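Local atomic coordinates of small COPII coat GTPase SAR1 (Encephalitozoon cuniculi, PDB entry 6VS4), a protein that is a small P-loop GTPase of the Sar1/ARF family that binds guanine nucleotide and belongs to the COPII vesicle coat. Residues Ile47-Lys52 / Met145-Leu150. Numbering follows the deposited sequence.
Sequences IDNAGK and MNKIDL. With GDP (guanosine-5'-diphosphate), chain D.
Part of the guanine-nucleotide pocket of this small-GTPase fold is built where Asn146 and Lys147 meet the backbone of Asn49 and Ala50. Residues 47-52 lie in the loop between strand 40-47 and helix 52-59, consistent with a P-loop (Walker A), whereas Asn146, Lys147 and Asp149 spell the NKxD signature, which starts at the last residue of strand 141-146 and runs on into a 3-10 turn. Two side-chain donors join the segments directly. Lys147 NZ bonds Asn49 O at 2.9 Å, approaching almost head-on (C=O...N 170°). From Asn146, ND2 reaches Ala50 O at 3.1 Å, and an N-H...O angle of 171° makes this bond nearly straight; it lies in both the amide plane of Asn146 and the carbonyl plane of Ala50. The amide is fixed at its other end as well, because Asn146 OD1 accepts a bond from the backbone N of Ile193. With CG anti to the backbone N (chi1 -169°), the same ND2 comes to 2.9 Å from N7 of GDP.

Lys147 runs extended across one face of the guanine, its CG 3.5 Å from GDP C6, and carries NZ onward to the ribose, where it bonds GDP O4' at 3.2 Å. A salt bridge to Asp115 gives this ammonium a third partner, which would be expected to offset its charge in a buried setting. The P-loop side holds the phosphates through backbone amides: Asn49 N bonds O1B of GDP, while Gly51 N and Lys52 N converge on O3B. Gly51, at the N-cap position of the following helix, has backbone angles that call for glycine, and its CA lies 4.1 Å from Asn146 ND2, off the nitrogen end of that amide. Asp149 binds the guanine in a bidentate manner: its OD1, also bonded to Thr192 OG1, accepts from GDP N1 at 3.0 Å and its OD2 from GDP N2 at 3.1 Å.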
ATOM      1  N   ILE A  47      32.985  20.753  -0.913  1.00 62.45           N
ATOM      2  CA  ILE A  47      32.762  22.055  -1.528  1.00 63.17           C
ATOM      3  C   ILE A  47      31.273  22.183  -1.825  1.00 63.00           C
ATOM      4  O   ILE A  47      30.533  21.195  -1.760  1.00 59.66           O
ATOM      5  CB  ILE A  47      33.631  22.255  -2.790  1.00 66.44           C
ATOM      6  CG1 ILE A  47      33.134  21.375  -3.936  1.00 71.88           C
ATOM      7  CG2 ILE A  47      35.109  22.007  -2.483  1.00 66.32           C
ATOM      8  CD1 ILE A  47      33.973  21.454  -5.175  1.00 67.70           C
ATOM      9  N   ASP A  48      30.821  23.397  -2.130  1.00 67.05           N
ATOM     10  CA  ASP A  48      29.402  23.629  -2.374  1.00 72.57           C
ATOM     11  C   ASP A  48      28.923  22.872  -3.611  1.00 72.02           C
ATOM     12  O   ASP A  48      29.696  22.586  -4.532  1.00 74.03           O
ATOM     13  CB  ASP A  48      29.136  25.122  -2.559  1.00 78.59           C
ATOM     14  CG  ASP A  48      29.962  25.711  -3.674  1.00 95.89           C
ATOM     15  OD1 ASP A  48      31.192  25.826  -3.490  1.00 99.87           O
ATOM     16  OD2 ASP A  48      29.391  26.025  -4.743  1.00103.64           O
ATOM     17  N   ASN A  49      27.623  22.554  -3.623  1.00 65.36           N
ATOM     18  CA  ASN A  49      26.923  21.828  -4.684  1.00 66.65           C
ATOM     19  C   ASN A  49      27.248  20.336  -4.689  1.00 67.20           C
ATOM     20  O   ASN A  49      26.879  19.632  -5.638  1.00 68.06           O
ATOM     21  CB  ASN A  49      27.206  22.441  -6.066  1.00 72.02           C
ATOM     22  CG  ASN A  49      26.085  22.204  -7.066  1.00 73.71           C
ATOM     23  OD1 ASN A  49      24.957  22.659  -6.872  1.00 77.99           O
ATOM     24  ND2 ASN A  49      26.405  21.531  -8.170  1.00 69.71           N
ATOM     25  N   ALA A  50      27.929  19.828  -3.658  1.00 53.66           N
ATOM     26  CA  ALA A  50      28.267  18.408  -3.612  1.00 60.61           C
ATOM     27  C   ALA A  50      27.090  17.527  -3.193  1.00 55.87           C
ATOM     28  O   ALA A  50      27.073  16.336  -3.527  1.00 49.99           O
ATOM     29  CB  ALA A  50      29.446  18.177  -2.662  1.00 49.60           C
ATOM     30  N   GLY A  51      26.111  18.082  -2.494  1.00 59.05           N
ATOM     31  CA  GLY A  51      24.967  17.338  -2.023  1.00 55.78           C
ATOM     32  C   GLY A  51      24.860  17.204  -0.513  1.00 56.53           C
ATOM     33  O   GLY A  51      24.173  16.288  -0.045  1.00 54.27           O
ATOM     34  N   LYS A  52      25.505  18.089   0.252  1.00 54.09           N
ATOM     35  CA  LYS A  52      25.514  17.978   1.707  1.00 52.51           C
ATOM     36  C   LYS A  52      24.140  18.273   2.290  1.00 52.28           C
ATOM     37  O   LYS A  52      23.610  17.487   3.082  1.00 53.53           O
ATOM     38  CB  LYS A  52      26.543  18.942   2.301  1.00 50.96           C
ATOM     39  CG  LYS A  52      27.990  18.581   2.039  1.00 59.10           C
ATOM     40  CD  LYS A  52      28.899  19.677   2.569  1.00 63.38           C
ATOM     41  CE  LYS A  52      29.353  20.578   1.440  1.00 67.88           C
ATOM     42  NZ  LYS A  52      28.257  21.306   0.753  1.00 61.02           N
ATOM     43  N   MET A 145      31.295   9.433  -2.797  1.00 46.01           N
ATOM     44  CA  MET A 145      31.375   9.863  -4.190  1.00 45.99           C
ATOM     45  C   MET A 145      29.939   9.929  -4.700  1.00 44.63           C
ATOM     46  O   MET A 145      29.304   8.901  -4.950  1.00 45.69           O
ATOM     47  CB  MET A 145      32.246   8.912  -5.005  1.00 46.22           C
ATOM     48  CG  MET A 145      33.708   8.865  -4.558  1.00 54.19           C
ATOM     49  SD  MET A 145      34.673  10.324  -5.018  1.00 60.35           S
ATOM     50  CE  MET A 145      36.291   9.900  -4.382  1.00 61.55           C
ATOM     51  N   ASN A 146      29.410  11.140  -4.812  1.00 41.59           N
ATOM     52  CA  ASN A 146      27.994  11.365  -5.055  1.00 43.71           C
ATOM     53  C   ASN A 146      27.744  11.715  -6.518  1.00 48.44           C
ATOM     54  O   ASN A 146      28.664  12.058  -7.263  1.00 56.48           O
ATOM     55  CB  ASN A 146      27.469  12.484  -4.145  1.00 46.55           C
ATOM     56  CG  ASN A 146      25.953  12.583  -4.146  1.00 44.52           C
ATOM     57  OD1 ASN A 146      25.256  11.577  -4.255  1.00 48.05           O
ATOM     58  ND2 ASN A 146      25.437  13.802  -4.028  1.00 47.03           N
ATOM     59  N   LYS A 147      26.469  11.621  -6.914  1.00 52.38           N
ATOM     60  CA  LYS A 147      25.991  11.962  -8.256  1.00 48.55           C
ATOM     61  C   LYS A 147      26.518  11.002  -9.323  1.00 50.80           C
ATOM     62  O   LYS A 147      26.702  11.394 -10.478  1.00 48.44           O
ATOM     63  CB  LYS A 147      26.337  13.407  -8.628  1.00 51.59           C
ATOM     64  CG  LYS A 147      25.916  14.428  -7.584  1.00 51.94           C
ATOM     65  CD  LYS A 147      25.730  15.785  -8.216  1.00 60.52           C
ATOM     66  CE  LYS A 147      25.517  16.860  -7.184  1.00 60.24           C
ATOM     67  NZ  LYS A 147      25.547  18.189  -7.833  1.00 60.33           N
ATOM     68  N   ILE A 148      26.724   9.730  -8.969  1.00 45.09           N
ATOM     69  CA  ILE A 148      27.210   8.772  -9.951  1.00 44.94           C
ATOM     70  C   ILE A 148      26.204   8.552 -11.067  1.00 57.67           C
ATOM     71  O   ILE A 148      26.579   8.069 -12.143  1.00 64.97           O
ATOM     72  CB  ILE A 148      27.578   7.434  -9.286  1.00 48.48           C
ATOM     73  CG1 ILE A 148      26.324   6.739  -8.742  1.00 45.06           C
ATOM     74  CG2 ILE A 148      28.648   7.646  -8.202  1.00 39.86           C
ATOM     75  CD1 ILE A 148      26.609   5.419  -8.074  1.00 39.64           C
ATOM     76  N   ASP A 149      24.929   8.896 -10.846  1.00 55.92           N
ATOM     77  CA  ASP A 149      23.936   8.808 -11.915  1.00 55.74           C
ATOM     78  C   ASP A 149      24.281   9.723 -13.089  1.00 59.78           C
ATOM     79  O   ASP A 149      23.907   9.431 -14.231  1.00 61.09           O
ATOM     80  CB  ASP A 149      22.536   9.143 -11.378  1.00 54.28           C
ATOM     81  CG  ASP A 149      22.459  10.534 -10.761  1.00 53.14           C
ATOM     82  OD1 ASP A 149      23.223  10.812  -9.816  1.00 49.64           O
ATOM     83  OD2 ASP A 149      21.641  11.356 -11.224  1.00 57.77           O
ATOM     84  N   LEU A 150      24.981  10.834 -12.835  1.00 60.95           N
ATOM     85  CA  LEU A 150      25.357  11.735 -13.921  1.00 60.19           C
ATOM     86  C   LEU A 150      26.415  11.129 -14.835  1.00 59.05           C
ATOM     87  O   LEU A 150      26.593  11.612 -15.961  1.00 64.36           O
ATOM     88  CB  LEU A 150      25.825  13.074 -13.353  1.00 65.21           C
ATOM     89  CG  LEU A 150      24.742  13.819 -12.563  1.00 63.60           C
ATOM     90  CD1 LEU A 150      25.229  15.170 -12.058  1.00 64.37           C
ATOM     91  CD2 LEU A 150      23.499  13.991 -13.425  1.00 57.39           C
TER
HETATM   92  PB  GDP D 302      25.494  21.634  -0.948  1.00 59.19           P
HETATM   93  O1B GDP D 302      26.088  22.967  -1.438  1.00 64.44           O
HETATM   94  O2B GDP D 302      24.663  21.798   0.290  1.00 66.03           O
HETATM   95  O3B GDP D 302      26.639  20.628  -0.806  1.00 48.78           O
HETATM   96  O3A GDP D 302      24.595  21.063  -2.128  1.00 41.84           O
HETATM   97  PA  GDP D 302      23.074  20.630  -2.244  1.00 57.44           P
HETATM   98  O1A GDP D 302      22.250  21.908  -2.251  1.00 63.76           O
HETATM   99  O2A GDP D 302      22.716  19.624  -1.224  1.00 65.19           O
HETATM  100  O5' GDP D 302      22.953  20.017  -3.713  1.00 65.96           O
HETATM  101  C5' GDP D 302      23.154  20.774  -4.925  1.00 66.58           C
HETATM  102  C4' GDP D 302      22.360  20.145  -6.043  1.00 58.76           C
HETATM  103  O4' GDP D 302      22.857  18.812  -6.297  1.00 54.37           O
HETATM  104  C3' GDP D 302      20.853  20.015  -5.790  1.00 62.61           C
HETATM  105  O3' GDP D 302      20.093  20.482  -6.899  1.00 66.79           O
HETATM  106  C2' GDP D 302      20.660  18.512  -5.567  1.00 59.69           C
HETATM  107  O2' GDP D 302      19.379  18.086  -6.010  1.00 63.00           O
HETATM  108  C1' GDP D 302      21.753  17.948  -6.468  1.00 58.11           C
HETATM  109  N9  GDP D 302      22.171  16.578  -6.132  1.00 60.87           N
HETATM  110  C8  GDP D 302      22.560  16.088  -4.912  1.00 57.81           C
HETATM  111  N7  GDP D 302      22.859  14.809  -4.942  1.00 51.54           N
HETATM  112  C5  GDP D 302      22.647  14.437  -6.259  1.00 61.03           C
HETATM  113  C6  GDP D 302      22.757  13.163  -6.916  1.00 58.41           C
HETATM  114  O6  GDP D 302      23.134  12.102  -6.426  1.00 54.84           O
HETATM  115  N1  GDP D 302      22.409  13.233  -8.249  1.00 57.91           N
HETATM  116  C2  GDP D 302      22.026  14.373  -8.905  1.00 59.26           C
HETATM  117  N2  GDP D 302      21.737  14.255 -10.203  1.00 55.86           N
HETATM  118  N3  GDP D 302      21.928  15.560  -8.315  1.00 63.31           N
HETATM  119  C4  GDP D 302      22.233  15.519  -7.004  1.00 64.07           C